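Local coordinates for protein carboxypeptidase 1 (Deinococcus radiodurans str. R1, PDB 5GIV) that probably removes amino acids one after another from the C-terminus of peptides as a broad-specificity, zinc-dependent carboxypeptidase of the M32 family, at residues Leu211-Gly214 with Glu215-Arg219; Ala279-Gly283 with Thr284-Gly288. One frame throughout, in Å; residues are numbered along the deposited sequence.

How the contacts relate
The two contacts are both local and come in series along the chain: contact 1 lies within helix 207-221, contact 2 in the loop that runs from helix 257-275 to helix 292-306. Their centres are about 28 Å apart and their nearest atoms about 18 Å, so they do not touch. What relates them is the zinc site. Helix 257-275 carries H266 and H270, and helix 292-306 carries the third protein ligand, E296. Contact 1 packs against the first of these helices, with the I218 side chain about 13 Å from the zinc ion, whereas contact 2 belongs to the connection between them, away from the metal.

Contact 1 of 2, residues Leu211-Gly214 with Glu215-Arg219; sequences LAFG and ERVIR
F213 and V217, one helical turn apart, meet through a CH-pi contact: CG2 of V217 stands over one face of the F213 ring, 4.0 Å from its centroid and displaced toward the rim, with CE2 the ring atom it comes nearest. The F213 ring is placed by a first torsion that sets CG opposite the backbone N (chi1 174°), and V217 turns CG2 beside its own backbone N, back toward the preceding turn. R216 approaches the same ring from another direction. NH2 of R216 lies at the ring edge, near the ring plane, 3.8 Å from F213 CD1, and the guanidinium plane stands 83° to the ring, so this is not a stacked cation-pi pair. R216 reaches back because its chain bends at chi3 (-65°), which lays one guanidinium face against F213 CA and the A212 carbonyl oxygen; NH1 of R216 also rests 3.8 Å from A212 CB. The charge is met by a salt bridge from R216 NH2 to D319 of helix 310-323, consistent with a guanidinium held in its orientation. On another side of the helix, E215 runs extended beyond CG, and that CG passes 3.4 Å from the L211 carbonyl oxygen. I218 straddles the G214 carbonyl oxygen, with CG1 and CG2 each 3.6 Å away. Four backbone bonds join the turns, among them V217 N to F213 O at 3.1 Å and the nearly straight I218 N to G214 O. The F213 ring also meets W320 edge-to-face, while V217 and I218 both touch L265 of helix 257-275. The arrangement is the regular i to i+4 pattern of an alpha helix, here packed in the helical M32 fold against the helix bearing the HExxH zinc-binding motif.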
loop_
_atom_site.group_PDB
_atom_site.type_symbol
_atom_site.label_atom_id
_atom_site.label_comp_id
_atom_site.label_asym_id
_atom_site.label_seq_id
_atom_site.Cartn_x
_atom_site.Cartn_y
_atom_site.Cartn_z
ATOM N N LEU A 211 -1.536 4.183 -20.611
ATOM C CA LEU A 211 -0.951 4.631 -19.355
ATOM C C LEU A 211 0.370 5.352 -19.601
ATOM O O LEU A 211 0.633 6.403 -19.004
ATOM C CB LEU A 211 -0.748 3.447 -18.410
ATOM C CG LEU A 211 -2.041 2.830 -17.897
ATOM C CD1 LEU A 211 -1.789 1.509 -17.160
ATOM C CD2 LEU A 211 -2.735 3.844 -17.007
ATOM N N ALA A 212 1.204 4.817 -20.493
ATOM C CA ALA A 212 2.494 5.445 -20.757
ATOM C C ALA A 212 2.306 6.849 -21.306
ATOM O O ALA A 212 2.965 7.796 -20.867
ATOM C CB ALA A 212 3.318 4.593 -21.729
ATOM N N PHE A 213 1.392 7.006 -22.258
ATOM C CA PHE A 213 1.134 8.330 -22.800
ATOM C C PHE A 213 0.616 9.276 -21.719
ATOM O O PHE A 213 1.072 10.421 -21.607
ATOM C CB PHE A 213 0.151 8.235 -23.966
ATOM C CG PHE A 213 -0.281 9.573 -24.488
ATOM C CD1 PHE A 213 0.470 10.227 -25.453
ATOM C CD2 PHE A 213 -1.430 10.179 -24.017
ATOM C CE1 PHE A 213 0.081 11.463 -25.933
ATOM C CE2 PHE A 213 -1.824 11.409 -24.502
ATOM C CZ PHE A 213 -1.066 12.051 -25.465
ATOM N N GLY A 214 -0.335 8.811 -20.908
ATOM C CA GLY A 214 -0.897 9.672 -19.877
ATOM C C GLY A 214 0.138 10.151 -18.875
ATOM O O GLY A 214 0.074 11.287 -18.395
ATOM N N GLU A 215 1.097 9.287 -18.530
ATOM C CA GLU A 215 2.117 9.679 -17.565
ATOM C C GLU A 215 3.126 10.654 -18.161
ATOM O O GLU A 215 3.708 11.464 -17.431
ATOM C CB GLU A 215 2.821 8.442 -17.018
ATOM C CG GLU A 215 1.951 7.639 -16.088
ATOM C CD GLU A 215 2.730 6.601 -15.337
ATOM O OE1 GLU A 215 2.181 6.058 -14.353
ATOM O OE2 GLU A 215 3.906 6.367 -15.699
ATOM N N ARG A 216 3.348 10.599 -19.470
ATOM C CA ARG A 216 4.200 11.603 -20.094
ATOM C C ARG A 216 3.537 12.977 -20.075
ATOM O O ARG A 216 4.206 13.993 -19.853
ATOM C CB ARG A 216 4.544 11.183 -21.521
ATOM C CG ARG A 216 5.377 9.903 -21.605
ATOM C CD ARG A 216 5.985 9.728 -22.989
ATOM N NE ARG A 216 4.984 9.517 -24.032
ATOM C CZ ARG A 216 4.562 8.318 -24.425
ATOM N NH1 ARG A 216 5.042 7.223 -23.852
ATOM N NH2 ARG A 216 3.658 8.208 -25.386
ATOM N N VAL A 217 2.222 13.030 -20.283
ATOM C CA VAL A 217 1.521 14.311 -20.292
ATOM C C VAL A 217 1.530 14.942 -18.904
ATOM O O VAL A 217 1.913 16.103 -18.740
ATOM C CB VAL A 217 0.090 14.137 -20.828
ATOM C CG1 VAL A 217 -0.698 15.435 -20.654
ATOM C CG2 VAL A 217 0.120 13.697 -22.298
ATOM N N ILE A 218 1.110 14.197 -17.879
ATOM C CA ILE A 218 1.034 14.834 -16.569
ATOM C C ILE A 218 2.428 15.104 -16.030
ATOM O O ILE A 218 2.635 16.039 -15.246
ATOM C CB ILE A 218 0.196 14.003 -15.576
ATOM C CG1 ILE A 218 0.928 12.718 -15.192
ATOM C CG2 ILE A 218 -1.204 13.754 -16.135
ATOM C CD1 ILE A 218 0.188 11.879 -14.175
ATOM N N ARG A 219 3.408 14.297 -16.432
ATOM C CA ARG A 219 4.789 14.626 -16.114
ATOM C C ARG A 219 5.147 16.007 -16.652
ATOM O O ARG A 219 5.711 16.835 -15.931
ATOM C CB ARG A 219 5.721 13.553 -16.673
ATOM C CG ARG A 219 7.177 13.764 -16.347
ATOM C CD ARG A 219 7.973 14.087 -17.593
ATOM N NE ARG A 219 8.299 12.897 -18.384
ATOM C CZ ARG A 219 7.952 12.730 -19.655
ATOM N NH1 ARG A 219 7.271 13.675 -20.280
ATOM N NH2 ARG A 219 8.300 11.629 -20.303
#

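Contact 2 of 2, residues Ala279-Gly283 with Thr284-Gly288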
loop_
_atom_site.group_PDB
_atom_site.type_symbol
_atom_site.label_atom_id
_atom_site.label_comp_id
_atom_site.label_asym_id
_atom_site.label_seq_id
_atom_site.Cartn_x
_atom_site.Cartn_y
_atom_site.Cartn_z
ATOM N N ALA A 279 5.772 23.793 1.681
ATOM C CA ALA A 279 6.364 22.859 2.638
ATOM C C ALA A 279 6.211 23.337 4.076
ATOM O O ALA A 279 6.113 22.516 4.994
ATOM C CB ALA A 279 7.846 22.642 2.326
ATOM N N ALA A 280 6.181 24.651 4.295
ATOM C CA ALA A 280 6.023 25.149 5.654
ATOM C C ALA A 280 4.673 24.776 6.244
ATOM O O ALA A 280 4.521 24.778 7.469
ATOM C CB ALA A 280 6.198 26.672 5.681
ATOM N N PHE A 281 3.692 24.441 5.409
ATOM C CA PHE A 281 2.372 24.088 5.911
ATOM C C PHE A 281 2.144 22.586 6.007
ATOM O O PHE A 281 1.219 22.162 6.706
ATOM C CB PHE A 281 1.289 24.708 5.021
ATOM C CG PHE A 281 1.292 26.218 5.020
ATOM C CD1 PHE A 281 1.946 26.924 6.011
ATOM C CD2 PHE A 281 0.639 26.923 4.026
ATOM C CE1 PHE A 281 1.941 28.315 6.011
ATOM C CE2 PHE A 281 0.636 28.304 4.017
ATOM C CZ PHE A 281 1.289 28.999 5.009
ATOM N N LEU A 282 2.970 21.773 5.355
ATOM C CA LEU A 282 2.782 20.332 5.430
ATOM C C LEU A 282 2.887 19.874 6.876
ATOM O O LEU A 282 3.737 20.344 7.633
ATOM C CB LEU A 282 3.815 19.603 4.568
ATOM C CG LEU A 282 3.893 19.988 3.079
ATOM C CD1 LEU A 282 4.958 19.143 2.360
ATOM C CD2 LEU A 282 2.524 19.879 2.395
ATOM N N GLY A 283 2.004 18.962 7.266
ATOM C CA GLY A 283 1.985 18.512 8.640
ATOM C C GLY A 283 1.338 19.481 9.597
ATOM O O GLY A 283 1.419 19.274 10.815
ATOM N N THR A 284 0.735 20.558 9.085
ATOM C CA THR A 284 -0.001 21.505 9.907
ATOM C C THR A 284 -1.446 21.599 9.430
ATOM O O THR A 284 -1.790 21.076 8.362
ATOM C CB THR A 284 0.661 22.881 9.865
ATOM O OG1 THR A 284 0.227 23.584 8.693
ATOM C CG2 THR A 284 2.178 22.741 9.849
ATOM N N PRO A 285 -2.325 22.246 10.195
ATOM C CA PRO A 285 -3.720 22.397 9.749
ATOM C C PRO A 285 -3.870 23.167 8.441
ATOM O O PRO A 285 -4.963 23.160 7.861
ATOM C CB PRO A 285 -4.379 23.152 10.912
ATOM C CG PRO A 285 -3.525 22.852 12.092
ATOM C CD PRO A 285 -2.123 22.754 11.558
ATOM N N LEU A 286 -2.828 23.844 7.963
ATOM C CA LEU A 286 -2.937 24.552 6.698
ATOM C C LEU A 286 -2.484 23.707 5.510
ATOM O O LEU A 286 -2.624 24.154 4.368
ATOM C CB LEU A 286 -2.132 25.864 6.753
ATOM C CG LEU A 286 -2.442 26.903 7.851
ATOM C CD1 LEU A 286 -1.687 28.223 7.649
ATOM C CD2 LEU A 286 -3.931 27.166 8.002
ATOM N N GLY A 287 -1.960 22.502 5.744
ATOM C CA GLY A 287 -1.336 21.731 4.683
ATOM C C GLY A 287 -2.240 20.854 3.827
ATOM O O GLY A 287 -2.076 19.627 3.799
ATOM N N GLY A 288 -3.167 21.475 3.104
ATOM C CA GLY A 288 -4.073 20.750 2.233
ATOM C C GLY A 288 -4.924 21.742 1.469
ATOM O O GLY A 288 -4.863 22.955 1.702
HETATM O O HOH W 1 -0.419 18.370 5.771
#
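T284 grips the F281 carbonyl oxygen twice: its backbone N donates at 2.9 Å, closing the type II turn F281-T284, and OG1 donates to the same F281 O at 2.6 Å. A first torsion of 83° sets OG1 between the backbone N and the carbonyl carbon of T284, from where it also accepts from L286 N at 3.2 Å. A valine in place of T284 would probably leave the F281 carbonyl with one donor fewer and L286 N without its acceptor, loosening the join between the two turns. P285 follows as the second residue of the type I turn T284-G287. L286 then folds back: its CD1 sits above the centre of the F281 ring, 4.0 Å from the centroid, and its CB lies 3.9 Å from F281 CG. G287 brings its CA within 3.3 Å of F281 O, a close approach that the absence of a side chain on this glycine permits. A water links its carbonyl to G283 N, accepting from the latter. F281 and L286 also touch helix 81-99. The whole is a pair of successive beta turns sharing T284, with an ST turn at the junction and an inverse gamma turn centred on G287.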